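Local atomic coordinates of Exo-beta-1,3-galactanase (Bifidobacterium bifidum, PDB entry 5FLW), a protein that probably hydrolyses beta-1,3-linked galactan from the chain end, as a putative exo-beta-1,3-galactanase of glycoside hydrolase family 43. Residues 33-38 with 48-53; 60-65 with 118-123. One frame throughout, in Å; residues are numbered along the deposited sequence.

Interaction 1 of 2, residues 33-38 with 48-53; sequences YAYGEN and VCCYTT
Residues 33-37 and 48-53 lie on the two middle strands of the first blade of a five-bladed beta-propeller, the fold of family 43, paired as an antiparallel beta hairpin. Tyr33 stands opposite Thr52 in a non-hydrogen-bonded pair. The two side chains run alongside each other, so that the methyl CG2 of Thr52 sits over one face of the Tyr33 ring, 3.7 Å from its centroid, in a CH-pi contact displaced toward the CD2-CE2 rim. Ala34 exchanges two backbone hydrogen bonds with Tyr51, the one from Ala34 N to Tyr51 O being 2.8 Å long and nearly straight. On the same side of the sheet as Tyr33, Tyr35 approaches Cys50, whose SG lies obliquely to the ring and 3.9 Å from Tyr35 CE1; the phenol oxygen is hydrogen-bonded to Pro119 O. Val48, two residues before Cys50 on the same face, packs its CG1 diagonally on Tyr35 CB (4.0 Å). Gly36 repeats the paired bonding with Cys49, through Gly36 N to Cys49 O (2.8 Å) and Cys49 N to Gly36 O. Just beyond the strand, Asn38, its ND2 bonded to Gln46 O, has CG anti to the backbone N (chi1 -176°), which leaves Asn38 CG 3.9 Å from Cys49 SG.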
loop_
_atom_site.group_PDB
_atom_site.type_symbol
_atom_site.label_atom_id
_atom_site.label_comp_id
_atom_site.label_asym_id
_atom_site.label_seq_id
_atom_site.Cartn_x
_atom_site.Cartn_y
_atom_site.Cartn_z
ATOM N N TYR A 33 10.050 0.009 8.122
ATOM C CA TYR A 33 9.254 -1.154 8.487
ATOM C C TYR A 33 8.302 -1.472 7.344
ATOM O O TYR A 33 7.499 -0.614 6.958
ATOM C CB TYR A 33 8.432 -0.866 9.747
ATOM C CG TYR A 33 9.278 -0.735 10.985
ATOM C CD1 TYR A 33 10.108 0.365 11.166
ATOM C CD2 TYR A 33 9.266 -1.733 11.967
ATOM C CE1 TYR A 33 10.908 0.492 12.302
ATOM C CE2 TYR A 33 10.062 -1.627 13.115
ATOM C CZ TYR A 33 10.888 -0.508 13.269
ATOM O OH TYR A 33 11.687 -0.360 14.390
ATOM N N ALA A 34 8.362 -2.703 6.835
ATOM C CA ALA A 34 7.420 -3.192 5.827
ATOM C C ALA A 34 6.431 -4.162 6.471
ATOM O O ALA A 34 6.813 -4.987 7.313
ATOM C CB ALA A 34 8.158 -3.908 4.686
ATOM N N TYR A 35 5.164 -4.073 6.068
ATOM C CA TYR A 35 4.128 -5.000 6.523
ATOM C C TYR A 35 3.525 -5.642 5.277
ATOM O O TYR A 35 2.951 -4.936 4.448
ATOM C CB TYR A 35 3.051 -4.254 7.342
ATOM C CG TYR A 35 3.660 -3.534 8.543
ATOM C CD1 TYR A 35 3.822 -4.202 9.791
ATOM C CD2 TYR A 35 4.139 -2.216 8.433
ATOM C CE1 TYR A 35 4.404 -3.558 10.895
ATOM C CE2 TYR A 35 4.746 -1.577 9.534
ATOM C CZ TYR A 35 4.867 -2.247 10.757
ATOM O OH TYR A 35 5.441 -1.623 11.841
ATOM N N GLY A 36 3.656 -6.969 5.137
ATOM C CA GLY A 36 3.251 -7.636 3.916
ATOM C C GLY A 36 2.293 -8.793 4.145
ATOM O O GLY A 36 2.163 -9.326 5.258
ATOM N N GLU A 37 1.601 -9.177 3.054
ATOM C CA GLU A 37 0.726 -10.352 3.091
ATOM C C GLU A 37 1.563 -11.629 3.107
ATOM O O GLU A 37 2.344 -11.866 2.190
ATOM C CB GLU A 37 -0.177 -10.354 1.858
ATOM C CG GLU A 37 -1.033 -9.100 1.710
ATOM C CD GLU A 37 -1.732 -8.984 0.356
ATOM O OE1 GLU A 37 -1.744 -9.954 -0.432
ATOM O OE2 GLU A 37 -2.227 -7.874 0.038
ATOM N N ASN A 38 1.379 -12.483 4.120
ATOM C CA ASN A 38 1.973 -13.818 4.079
ATOM C C ASN A 38 1.154 -14.673 3.107
ATOM O O ASN A 38 -0.026 -14.955 3.369
ATOM C CB ASN A 38 1.924 -14.440 5.468
ATOM C CG ASN A 38 2.616 -15.796 5.524
ATOM O OD1 ASN A 38 3.406 -16.120 4.646
ATOM N ND2 ASN A 38 2.323 -16.593 6.567
ATOM N N VAL A 48 0.100 -11.265 8.825
ATOM C CA VAL A 48 0.847 -10.127 8.315
ATOM C C VAL A 48 2.294 -10.289 8.773
ATOM O O VAL A 48 2.565 -10.418 9.977
ATOM C CB VAL A 48 0.259 -8.793 8.797
ATOM C CG1 VAL A 48 1.140 -7.625 8.323
ATOM C CG2 VAL A 48 -1.178 -8.635 8.266
ATOM N N CYS A 49 3.210 -10.276 7.802
ATOM C CA CYS A 49 4.647 -10.380 8.039
ATOM C C CYS A 49 5.270 -8.993 8.148
ATOM O O CYS A 49 4.976 -8.110 7.337
ATOM C CB CYS A 49 5.299 -11.106 6.857
ATOM S SG CYS A 49 4.806 -12.839 6.752
ATOM N N CYS A 50 6.199 -8.839 9.098
ATOM C CA CYS A 50 6.930 -7.591 9.284
ATOM C C CYS A 50 8.406 -7.795 8.955
ATOM O O CYS A 50 9.011 -8.780 9.400
ATOM C CB CYS A 50 6.787 -7.082 10.727
ATOM S SG CYS A 50 7.698 -5.584 11.098
ATOM N N TYR A 51 8.983 -6.859 8.175
ATOM C CA TYR A 51 10.417 -6.831 7.893
ATOM C C TYR A 51 10.954 -5.419 8.101
ATOM O O TYR A 51 10.230 -4.436 7.916
ATOM C CB TYR A 51 10.734 -7.224 6.437
ATOM C CG TYR A 51 10.147 -8.557 6.051
ATOM C CD1 TYR A 51 8.841 -8.643 5.549
ATOM C CD2 TYR A 51 10.872 -9.746 6.229
ATOM C CE1 TYR A 51 8.265 -9.867 5.238
ATOM C CE2 TYR A 51 10.297 -10.978 5.930
ATOM C CZ TYR A 51 9.004 -11.017 5.420
ATOM O OH TYR A 51 8.460 -12.242 5.111
ATOM N N THR A 52 12.228 -5.316 8.479
ATOM C CA THR A 52 12.884 -4.017 8.568
ATOM C C THR A 52 14.081 -3.936 7.624
ATOM O O THR A 52 14.697 -4.951 7.263
ATOM C CB THR A 52 13.338 -3.681 9.993
ATOM O OG1 THR A 52 14.116 -4.771 10.502
ATOM C CG2 THR A 52 12.127 -3.438 10.904
ATOM N N THR A 53 14.413 -2.703 7.243
ATOM C CA THR A 53 15.560 -2.451 6.381
ATOM C C THR A 53 16.046 -1.029 6.606
ATOM O O THR A 53 15.286 -0.144 7.019
ATOM C CB THR A 53 15.230 -2.684 4.890
ATOM O OG1 THR A 53 16.432 -2.739 4.112
ATOM C CG2 THR A 53 14.307 -1.578 4.347
#

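Interaction 2 of 2, residues 60-65 with 118-123; sequences RSHGIV and APTGPF
The imidazole of His62 is covered on both faces. Over one lies the methyl CG2 of Thr120, 4.0 Å from the ring centroid and displaced toward the ND1-CG side, in a CH-pi contact; over the opposite face, likewise near the rim, lies NH1 of Arg60. The NE2 end of the ring is hydrogen-bonded to Thr52 OG1, which helps to fix its rotation. The Phe123 ring is met differently: the carbonyl oxygens of Val65 and Pro119 both lie at its edge, in its plane, where the partly positive ring hydrogens would suit them.

Val65 contributes the largest share of the contact. Its carbonyl accepts the single direct hydrogen bond between the two segments, from Phe123 N at 2.9 Å to Val65 O, almost linear and directed nearly along the C=O axis. Beside this bond the two side chains point the same way, and Val65 CG2 packs 4.0 Å from Phe123 CD1. The other methyl, placed anti to the carbonyl carbon by chi1 of -58°, presses closely on the backbone, with Val65 CG1 3.2 Å from Thr120 O. A water bound to His62 O at 2.8 Å also reaches Thr120 O, but only weakly.

Residues 118-121 form a type I beta turn closed by Gly121 N to Ala118 O, and a cis peptide bond before Pro122 follows it. Gly121 has a positive phi of 72°, and the chain passes close to Val65 here, Gly121 CA being 4.5 Å from Val65 CB.

The contact joins the outermost strand of the first propeller blade, 60-66, at Val65, where the chain turns a corner, to the loop between strands 110-116 and 124-129 of the second blade. Strand 95-102 of that blade is a neighbour of both segments, its Met97 touching Val65 and Phe123.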
loop_
_atom_site.group_PDB
_atom_site.type_symbol
_atom_site.label_atom_id
_atom_site.label_comp_id
_atom_site.label_asym_id
_atom_site.label_seq_id
_atom_site.Cartn_x
_atom_site.Cartn_y
_atom_site.Cartn_z
ATOM N N ARG A 60 15.330 -7.762 7.370
ATOM C CA ARG A 60 15.333 -8.558 8.587
ATOM C C ARG A 60 13.892 -8.896 8.988
ATOM O O ARG A 60 13.064 -7.999 9.182
ATOM C CB ARG A 60 16.075 -7.848 9.716
ATOM C CG ARG A 60 16.208 -8.784 10.918
ATOM C CD ARG A 60 16.052 -8.022 12.161
ATOM N NE ARG A 60 16.569 -8.669 13.367
ATOM C CZ ARG A 60 15.815 -9.353 14.226
ATOM N NH1 ARG A 60 14.508 -9.541 13.969
ATOM N NH2 ARG A 60 16.371 -9.830 15.350
ATOM N N SER A 61 13.588 -10.182 9.118
ATOM C CA SER A 61 12.247 -10.593 9.485
ATOM C C SER A 61 11.974 -10.334 10.970
ATOM O O SER A 61 12.820 -10.601 11.833
ATOM C CB SER A 61 12.093 -12.084 9.228
ATOM O OG SER A 61 10.784 -12.534 9.638
ATOM N N HIS A 62 10.776 -9.825 11.272
ATOM C CA HIS A 62 10.247 -9.765 12.630
ATOM C C HIS A 62 9.051 -10.704 12.828
ATOM O O HIS A 62 8.282 -10.544 13.789
ATOM C CB HIS A 62 9.930 -8.319 13.020
ATOM C CG HIS A 62 11.150 -7.462 13.075
ATOM N ND1 HIS A 62 11.939 -7.367 14.204
ATOM C CD2 HIS A 62 11.805 -6.788 12.095
ATOM C CE1 HIS A 62 12.979 -6.591 13.942
ATOM N NE2 HIS A 62 12.925 -6.235 12.664
ATOM N N GLY A 63 8.873 -11.668 11.907
ATOM C CA GLY A 63 7.848 -12.677 12.048
ATOM C C GLY A 63 6.457 -12.163 11.726
ATOM O O GLY A 63 6.258 -11.073 11.182
ATOM N N ILE A 64 5.477 -12.991 12.069
ATOM C CA ILE A 64 4.069 -12.649 11.881
ATOM C C ILE A 64 3.646 -11.751 13.044
ATOM O O ILE A 64 3.672 -12.178 14.204
ATOM C CB ILE A 64 3.197 -13.921 11.789
ATOM C CG1 ILE A 64 3.559 -14.728 10.514
ATOM C CG2 ILE A 64 1.706 -13.579 11.796
ATOM C CD1 ILE A 64 2.924 -16.081 10.395
ATOM N N VAL A 65 3.248 -10.510 12.724
ATOM C CA VAL A 65 2.877 -9.509 13.723
ATOM C C VAL A 65 1.358 -9.352 13.886
ATOM O O VAL A 65 0.918 -8.781 14.893
ATOM C CB VAL A 65 3.591 -8.146 13.486
ATOM C CG1 VAL A 65 5.109 -8.342 13.492
ATOM C CG2 VAL A 65 3.166 -7.481 12.172
ATOM N N ALA A 118 4.132 -1.377 19.966
ATOM C CA ALA A 118 5.417 -1.321 19.283
ATOM C C ALA A 118 5.188 -1.622 17.799
ATOM O O ALA A 118 4.204 -2.298 17.462
ATOM C CB ALA A 118 6.385 -2.352 19.886
ATOM N N PRO A 119 6.054 -1.120 16.902
ATOM C CA PRO A 119 5.835 -1.375 15.462
ATOM C C PRO A 119 6.008 -2.833 15.050
ATOM O O PRO A 119 5.534 -3.210 13.961
ATOM C CB PRO A 119 6.871 -0.464 14.778
ATOM C CG PRO A 119 7.960 -0.300 15.785
ATOM C CD PRO A 119 7.232 -0.263 17.134
ATOM N N THR A 120 6.613 -3.669 15.891
ATOM C CA THR A 120 6.736 -5.091 15.605
ATOM C C THR A 120 5.667 -5.915 16.293
ATOM O O THR A 120 5.803 -7.144 16.364
ATOM C CB THR A 120 8.132 -5.593 15.980
ATOM O OG1 THR A 120 8.396 -5.279 17.356
ATOM C CG2 THR A 120 9.198 -4.928 15.076
ATOM N N GLY A 121 4.606 -5.278 16.794
ATOM C CA GLY A 121 3.501 -5.998 17.387
ATOM C C GLY A 121 3.816 -6.610 18.741
ATOM O O GLY A 121 4.712 -6.148 19.440
ATOM N N PRO A 122 3.060 -7.650 19.138
ATOM C CA PRO A 122 1.908 -8.218 18.414
ATOM C C PRO A 122 0.748 -7.233 18.288
ATOM O O PRO A 122 0.502 -6.457 19.211
ATOM C CB PRO A 122 1.495 -9.417 19.286
ATOM C CG PRO A 122 1.997 -9.067 20.654
ATOM C CD PRO A 122 3.295 -8.322 20.433
ATOM N N PHE A 123 0.076 -7.228 17.145
ATOM C CA PHE A 123 -1.114 -6.409 16.943
ATOM C C PHE A 123 -2.339 -7.188 17.426
ATOM O O PHE A 123 -2.474 -8.394 17.175
ATOM C CB PHE A 123 -1.252 -5.968 15.462
ATOM C CG PHE A 123 -0.223 -4.921 15.024
ATOM C CD1 PHE A 123 1.083 -5.283 14.714
ATOM C CD2 PHE A 123 -0.556 -3.576 14.975
ATOM C CE1 PHE A 123 2.029 -4.316 14.346
ATOM C CE2 PHE A 123 0.385 -2.607 14.597
ATOM C CZ PHE A 123 1.681 -2.984 14.288
HETATM O O HOH W 1 8.259 -9.444 16.319
#

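Interaction 1 closes along the chain before interaction 2 opens, and their centres are 8 Å apart on the same side of the chain's centre. They share the first four-stranded sheet: 48-53 pairs with 31-37 on one side and with 60-66 on the other, where Cys50 O lies 2.8 Å from His62 N, probably hydrogen-bonded. Interaction 1 is thus internal to a blade, whereas interaction 2 carries its outer edge across to the next sheet, formed by strands 80-88, 95-102, 110-116 and 124-129. Packing of Cys50 CB on Val65 CG1, 3.5 Å apart, links the hairpin directly to interaction 2. Together the contacts join two successive blades of the propeller.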